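Local coordinates for beta-1,4-exocellulase (Thermobifida fusca, PDB 4B4H), which hydrolyses the beta-1,4 linkages of cellulose as a glycoside hydrolase family 6 cellobiohydrolase, of which this chain is the catalytic domain, at residues P74-V80 against N126-I132; E234-D238 against Y311-I317. All coordinates share one frame; numbering follows the deposited sequence.

Interaction 1. Residues P74-V80 against N126-I132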
loop_
_atom_site.group_PDB
_atom_site.type_symbol
_atom_site.label_atom_id
_atom_site.label_comp_id
_atom_site.label_asym_id
_atom_site.label_seq_id
_atom_site.Cartn_x
_atom_site.Cartn_y
_atom_site.Cartn_z
ATOM N N PRO A 74 3.705 -23.423 -10.192
ATOM C CA PRO A 74 4.026 -22.168 -9.493
ATOM C C PRO A 74 2.811 -21.469 -8.866
ATOM O O PRO A 74 1.761 -21.390 -9.488
ATOM C CB PRO A 74 4.660 -21.306 -10.591
ATOM C CG PRO A 74 5.250 -22.299 -11.550
ATOM C CD PRO A 74 4.281 -23.449 -11.555
ATOM N N LEU A 75 2.962 -20.994 -7.628
ATOM C CA LEU A 75 1.932 -20.223 -6.932
ATOM C C LEU A 75 2.587 -19.103 -6.129
ATOM O O LEU A 75 3.711 -19.269 -5.649
ATOM C CB LEU A 75 1.068 -21.120 -6.021
ATOM C CG LEU A 75 -0.110 -20.417 -5.310
ATOM C CD1 LEU A 75 -1.369 -21.276 -5.262
ATOM C CD2 LEU A 75 0.283 -19.974 -3.903
ATOM N N THR A 76 1.842 -18.006 -5.954
ATOM C CA THR A 76 2.348 -16.763 -5.409
ATOM C C THR A 76 1.455 -16.279 -4.273
ATOM O O THR A 76 0.241 -16.102 -4.440
ATOM C CB THR A 76 2.461 -15.724 -6.535
ATOM O OG1 THR A 76 3.339 -16.249 -7.529
ATOM C CG2 THR A 76 3.020 -14.395 -6.032
ATOM N N ILE A 77 2.080 -16.109 -3.108
ATOM C CA ILE A 77 1.441 -15.576 -1.893
ATOM C C ILE A 77 2.125 -14.266 -1.511
ATOM O O ILE A 77 3.356 -14.162 -1.523
ATOM C CB ILE A 77 1.482 -16.564 -0.689
ATOM C CG1 ILE A 77 0.742 -15.984 0.529
ATOM C CG2 ILE A 77 2.924 -16.914 -0.311
ATOM C CD1 ILE A 77 0.543 -16.936 1.693
ATOM N N GLN A 78 1.320 -13.302 -1.141
ATOM C CA GLN A 78 1.865 -12.027 -0.783
ATOM C C GLN A 78 1.834 -11.867 0.746
ATOM O O GLN A 78 0.933 -12.158 1.315
ATOM C CB GLN A 78 1.062 -10.900 -1.448
ATOM C CG GLN A 78 0.992 -10.916 -2.954
ATOM C CD GLN A 78 -0.109 -10.042 -3.454
ATOM O OE1 GLN A 78 -1.185 -10.461 -3.655
ATOM N NE2 GLN A 78 0.199 -8.823 -3.643
ATOM N N VAL A 79 2.938 -11.469 1.309
ATOM C CA VAL A 79 3.069 -11.307 2.754
ATOM C C VAL A 79 3.490 -9.861 3.023
ATOM O O VAL A 79 4.488 -9.404 2.479
ATOM C CB VAL A 79 4.144 -12.277 3.325
ATOM C CG1 VAL A 79 4.455 -11.940 4.776
ATOM C CG2 VAL A 79 3.715 -13.741 3.236
ATOM N N VAL A 80 2.757 -9.148 3.881
ATOM C CA VAL A 80 3.111 -7.749 4.184
ATOM C C VAL A 80 3.939 -7.715 5.455
ATOM O O VAL A 80 3.504 -8.232 6.473
ATOM C CB VAL A 80 1.868 -6.850 4.364
ATOM C CG1 VAL A 80 2.295 -5.399 4.330
ATOM C CG2 VAL A 80 0.857 -7.090 3.243
ATOM N N ASN A 126 8.331 -24.210 -6.499
ATOM C CA ASN A 126 7.260 -23.530 -7.212
ATOM C C ASN A 126 6.424 -22.582 -6.349
ATOM O O ASN A 126 5.417 -22.063 -6.813
ATOM C CB ASN A 126 6.378 -24.546 -7.969
ATOM C CG ASN A 126 6.917 -24.879 -9.362
ATOM O OD1 ASN A 126 7.642 -24.087 -9.972
ATOM N ND2 ASN A 126 6.544 -26.047 -9.882
ATOM N N LEU A 127 6.830 -22.363 -5.093
ATOM C CA LEU A 127 6.194 -21.345 -4.261
ATOM C C LEU A 127 6.958 -20.033 -4.371
ATOM O O LEU A 127 8.174 -20.000 -4.187
ATOM C CB LEU A 127 6.114 -21.775 -2.792
ATOM C CG LEU A 127 5.425 -20.799 -1.833
ATOM C CD1 LEU A 127 3.957 -20.622 -2.179
ATOM C CD2 LEU A 127 5.618 -21.257 -0.402
ATOM N N ARG A 128 6.235 -18.956 -4.657
ATOM C CA ARG A 128 6.842 -17.633 -4.762
ATOM C C ARG A 128 6.251 -16.794 -3.642
ATOM O O ARG A 128 5.025 -16.680 -3.531
ATOM C CB ARG A 128 6.548 -17.042 -6.145
ATOM C CG ARG A 128 7.329 -17.710 -7.269
ATOM C CD ARG A 128 6.442 -17.899 -8.474
ATOM N NE ARG A 128 7.078 -18.715 -9.506
ATOM C CZ ARG A 128 6.789 -18.615 -10.799
ATOM N NH1 ARG A 128 5.892 -17.720 -11.213
ATOM N NH2 ARG A 128 7.392 -19.400 -11.682
ATOM N N ILE A 129 7.115 -16.274 -2.767
ATOM C CA ILE A 129 6.666 -15.420 -1.682
ATOM C C ILE A 129 7.047 -14.007 -2.077
ATOM O O ILE A 129 8.220 -13.690 -2.148
ATOM C CB ILE A 129 7.343 -15.783 -0.344
ATOM C CG1 ILE A 129 7.103 -17.258 0.006
ATOM C CG2 ILE A 129 6.843 -14.904 0.799
ATOM C CD1 ILE A 129 7.777 -17.702 1.290
ATOM N N VAL A 130 6.039 -13.184 -2.363
ATOM C CA VAL A 130 6.240 -11.766 -2.633
ATOM C C VAL A 130 6.031 -11.069 -1.289
ATOM O O VAL A 130 4.976 -11.224 -0.692
ATOM C CB VAL A 130 5.218 -11.247 -3.668
ATOM C CG1 VAL A 130 5.262 -9.733 -3.758
ATOM C CG2 VAL A 130 5.481 -11.862 -5.029
ATOM N N ALA A 131 7.079 -10.383 -0.805
ATOM C CA ALA A 131 7.065 -9.701 0.488
ATOM C C ALA A 131 6.976 -8.201 0.261
ATOM O O ALA A 131 7.808 -7.612 -0.458
ATOM C CB ALA A 131 8.326 -10.045 1.267
ATOM N N ILE A 132 5.934 -7.595 0.830
ATOM C CA ILE A 132 5.756 -6.144 0.751
ATOM C C ILE A 132 6.458 -5.492 1.944
ATOM O O ILE A 132 6.078 -5.716 3.077
ATOM C CB ILE A 132 4.260 -5.747 0.635
ATOM C CG1 ILE A 132 3.684 -6.213 -0.718
ATOM C CG2 ILE A 132 4.070 -4.244 0.743
ATOM C CD1 ILE A 132 2.836 -7.440 -0.615
#
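Leu75 O accepts the backbone N of Arg128 at 2.7 Å and also faces the CA of Leu127 in a weaker CA-H...O contact. The same ladder runs on in regular alternation: Ile77 N donates to Arg128 O at 3.0 Å, Val130 N to Ile77 O, Val79 N to Val130 O and Ile132 N to Val79 O. At the N-terminal end of the ladder Leu75 N donates to Asn126 O at 2.8 Å.

Pro74 lies under the guanidinium of Arg128, with its CB 3.4 Å from Arg128 CZ and over the centre of one face of the group. A bend at chi2 (139°) brings the guanidinium alongside the proline ring, and on the way Arg128 CD passes 3.6 Å from Thr76 OG1. Beyond the pair, Arg128 NH1 bonds to the carbonyls of Pro6 and Glu8, and Thr76 OG1 bonds to that of Pro6. A leucine in place of the arginine would probably leave the Pro6 and Glu8 carbonyls without this donor and Pro74 without its flat cover.

The two parallel strands are neighbours in the alpha/beta barrel of family 6, joined by a beta-alpha-beta crossover through helix 103-121. Leu75, Ile77 and Val79 share a face with Leu127, Ile129 and Ala131, where Leu75 and Ile77 pack on helix 59-70 and Val79 CG2 meets Ile129 CG2 at 4.1 Å. On the other face Thr76 CG2, anti to its own N (OG1 at chi1 -59°), touches Val130 CG2 at 3.7 Å. Further along this face, Ile132 CD1 rests against Gln78 CB at 4.0 Å, while Gln78 NE2 is buried with no partner in the model.

Interaction 2. Residues E234-D238 against Y311-I317; sequences EPYLD and YVDESRI
The side chains of Glu234 and Ile317 pass antiparallel to each other, the carboxylate running along the isoleucine until Glu234 OE1 lies 3.3 Å from Ile317 CG1. The glutamate chain is bent at chi2 (-81°), which brings its carboxylate up to residues 316-317. There OE1 presents its syn lone pair to Ile317 N, 2.8 Å away in a nearly straight bond (171°). The CB of Arg316 lies alongside, while its guanidinium lies off to the far side and grips Asp313 OD1 side-on through NE and NH2. Arg316 NH1 bonds to Asp318 O, and Trp253 makes a cation-pi contact with the guanidinium.

Tyr236 turns the edge of its ring to Ser315 O, which lies near the ring plane, 3.5 Å from Tyr236 CD2, while Pro235 CB sits over one face. Leu237 and Tyr311 also run past each other, Leu237 CD1 meeting Tyr311 CE1 at 3.7 Å. Ser315 OG, over the centre of one face of the Tyr311 ring, donates to Tyr311 O and bonds to the backbone N of Ser303.

The contact thus fastens the type I turn of Glu234 to Leu237, in the loop after strand 221-224, to residues 311-317, on helix 308-315 and the chain that follows. A water donates to Glu234 OE1 at 2.7 Å and to Ser315 O, and accepts from Tyr236 N; another lies between Tyr311 OH and Asp238 N. Two donors on OE1, Ile317 N and the first water, would probably stabilise the buried Glu234 carboxylate in its charged form, with OE2 weakly bonded to Asp318 N.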
loop_
_atom_site.group_PDB
_atom_site.type_symbol
_atom_site.label_atom_id
_atom_site.label_comp_id
_atom_site.label_asym_id
_atom_site.label_seq_id
_atom_site.Cartn_x
_atom_site.Cartn_y
_atom_site.Cartn_z
ATOM N N GLU A 234 -6.319 7.910 -14.503
ATOM C CA GLU A 234 -7.469 8.810 -14.573
ATOM C C GLU A 234 -7.870 8.936 -16.044
ATOM O O GLU A 234 -7.165 9.581 -16.812
ATOM C CB GLU A 234 -7.133 10.178 -13.979
ATOM C CG GLU A 234 -7.099 10.208 -12.451
ATOM C CD GLU A 234 -8.472 10.333 -11.808
ATOM O OE1 GLU A 234 -9.505 10.288 -12.517
ATOM O OE2 GLU A 234 -8.518 10.481 -10.565
ATOM N N PRO A 235 -9.007 8.322 -16.436
ATOM C CA PRO A 235 -9.369 8.253 -17.854
ATOM C C PRO A 235 -9.634 9.618 -18.494
ATOM O O PRO A 235 -9.330 9.807 -19.676
ATOM C CB PRO A 235 -10.645 7.395 -17.857
ATOM C CG PRO A 235 -10.629 6.662 -16.564
ATOM C CD PRO A 235 -9.995 7.623 -15.598
ATOM N N TYR A 236 -10.158 10.565 -17.717
ATOM C CA TYR A 236 -10.658 11.825 -18.268
ATOM C C TYR A 236 -9.782 13.024 -17.909
ATOM O O TYR A 236 -10.113 14.173 -18.224
ATOM C CB TYR A 236 -12.125 12.035 -17.851
ATOM C CG TYR A 236 -12.965 10.785 -18.055
ATOM C CD1 TYR A 236 -13.041 10.171 -19.309
ATOM C CD2 TYR A 236 -13.665 10.202 -16.995
ATOM C CE1 TYR A 236 -13.784 9.018 -19.500
ATOM C CE2 TYR A 236 -14.417 9.047 -17.180
ATOM C CZ TYR A 236 -14.474 8.458 -18.442
ATOM O OH TYR A 236 -15.213 7.307 -18.653
ATOM N N LEU A 237 -8.649 12.749 -17.270
ATOM C CA LEU A 237 -7.757 13.804 -16.831
ATOM C C LEU A 237 -6.378 13.648 -17.456
ATOM O O LEU A 237 -5.786 12.563 -17.432
ATOM C CB LEU A 237 -7.660 13.795 -15.306
ATOM C CG LEU A 237 -7.868 15.097 -14.533
ATOM C CD1 LEU A 237 -9.096 15.851 -15.020
ATOM C CD2 LEU A 237 -8.007 14.775 -13.056
ATOM N N ASP A 238 -5.887 14.743 -18.027
ATOM C CA ASP A 238 -4.552 14.818 -18.608
ATOM C C ASP A 238 -3.769 15.840 -17.790
ATOM O O ASP A 238 -4.138 17.014 -17.737
ATOM C CB ASP A 238 -4.642 15.242 -20.081
ATOM C CG ASP A 238 -3.327 15.062 -20.836
ATOM O OD1 ASP A 238 -2.369 15.823 -20.585
ATOM O OD2 ASP A 238 -3.262 14.177 -21.720
ATOM N N TYR A 311 -14.367 21.363 -13.406
ATOM C CA TYR A 311 -13.943 20.416 -14.448
ATOM C C TYR A 311 -13.216 19.228 -13.826
ATOM O O TYR A 311 -13.521 18.056 -14.124
ATOM C CB TYR A 311 -13.007 21.089 -15.461
ATOM C CG TYR A 311 -12.385 20.112 -16.453
ATOM C CD1 TYR A 311 -11.247 19.369 -16.122
ATOM C CD2 TYR A 311 -12.947 19.918 -17.716
ATOM C CE1 TYR A 311 -10.691 18.465 -17.019
ATOM C CE2 TYR A 311 -12.393 19.017 -18.616
ATOM C CZ TYR A 311 -11.260 18.297 -18.264
ATOM O OH TYR A 311 -10.701 17.403 -19.151
ATOM N N VAL A 312 -12.251 19.550 -12.968
ATOM C CA VAL A 312 -11.385 18.550 -12.359
ATOM C C VAL A 312 -12.191 17.696 -11.380
ATOM O O VAL A 312 -12.117 16.467 -11.426
ATOM C CB VAL A 312 -10.140 19.196 -11.718
ATOM C CG1 VAL A 312 -9.455 18.233 -10.771
ATOM C CG2 VAL A 312 -9.159 19.650 -12.794
ATOM N N ASP A 313 -12.998 18.339 -10.532
ATOM C CA ASP A 313 -13.800 17.600 -9.553
ATOM C C ASP A 313 -14.868 16.710 -10.193
ATOM O O ASP A 313 -15.191 15.664 -9.644
ATOM C CB ASP A 313 -14.392 18.538 -8.497
ATOM C CG ASP A 313 -13.312 19.170 -7.600
ATOM O OD1 ASP A 313 -12.137 18.730 -7.624
ATOM O OD2 ASP A 313 -13.641 20.113 -6.851
ATOM N N GLU A 314 -15.396 17.112 -11.351
ATOM C CA GLU A 314 -16.416 16.326 -12.074
ATOM C C GLU A 314 -15.905 15.276 -13.072
ATOM O O GLU A 314 -16.696 14.467 -13.572
ATOM C CB GLU A 314 -17.371 17.251 -12.828
ATOM C CG GLU A 314 -18.321 18.057 -11.960
ATOM C CD GLU A 314 -19.214 18.969 -12.783
ATOM O OE1 GLU A 314 -19.267 18.804 -14.030
ATOM O OE2 GLU A 314 -19.869 19.850 -12.185
ATOM N N SER A 315 -14.606 15.302 -13.361
ATOM C CA SER A 315 -13.983 14.395 -14.331
ATOM C C SER A 315 -13.158 13.297 -13.686
ATOM O O SER A 315 -12.892 12.277 -14.316
ATOM C CB SER A 315 -13.074 15.184 -15.269
ATOM O OG SER A 315 -13.843 16.018 -16.105
ATOM N N ARG A 316 -12.729 13.523 -12.445
ATOM C CA ARG A 316 -11.832 12.591 -11.755
ATOM C C ARG A 316 -12.563 11.423 -11.116
ATOM O O ARG A 316 -13.645 11.595 -10.544
ATOM C CB ARG A 316 -10.953 13.309 -10.724
ATOM C CG ARG A 316 -11.667 14.036 -9.589
ATOM C CD ARG A 316 -10.611 14.842 -8.854
ATOM N NE ARG A 316 -11.095 15.732 -7.802
ATOM C CZ ARG A 316 -11.136 15.424 -6.508
ATOM N NH1 ARG A 316 -10.789 14.213 -6.088
ATOM N NH2 ARG A 316 -11.547 16.321 -5.629
ATOM N N ILE A 317 -11.974 10.236 -11.232
ATOM C CA ILE A 317 -12.581 9.036 -10.658
ATOM C C ILE A 317 -12.254 8.913 -9.166
ATOM O O ILE A 317 -13.094 8.490 -8.406
ATOM C CB ILE A 317 -12.253 7.743 -11.438
ATOM C CG1 ILE A 317 -10.761 7.424 -11.395
ATOM C CG2 ILE A 317 -12.797 7.869 -12.857
ATOM C CD1 ILE A 317 -10.429 5.988 -11.738
HETATM O O HOH W 1 -10.752 10.765 -14.910
HETATM O O HOH W 2 -7.879 16.847 -18.884
#

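How the interactions relate
Interactions 1 and 2 lie on opposite sides of the centre of the chain, with centres 35 Å apart and nearest atoms about 20 Å apart, and do not touch. They follow one another along the sequence: interaction 1 closes before interaction 2 opens. From the strands of interaction 1 the chain runs on to Asp88 and Asp136, both predicted active-site residues, and the side chain of Val80 is about 4 Å from that of Trp39, a predicted substrate-binding residue. Interaction 2 joins parts outside the barrel strands; the Glu234 side chain is about 11 Å from those of His188 and Asn228, also predicted to bind substrate.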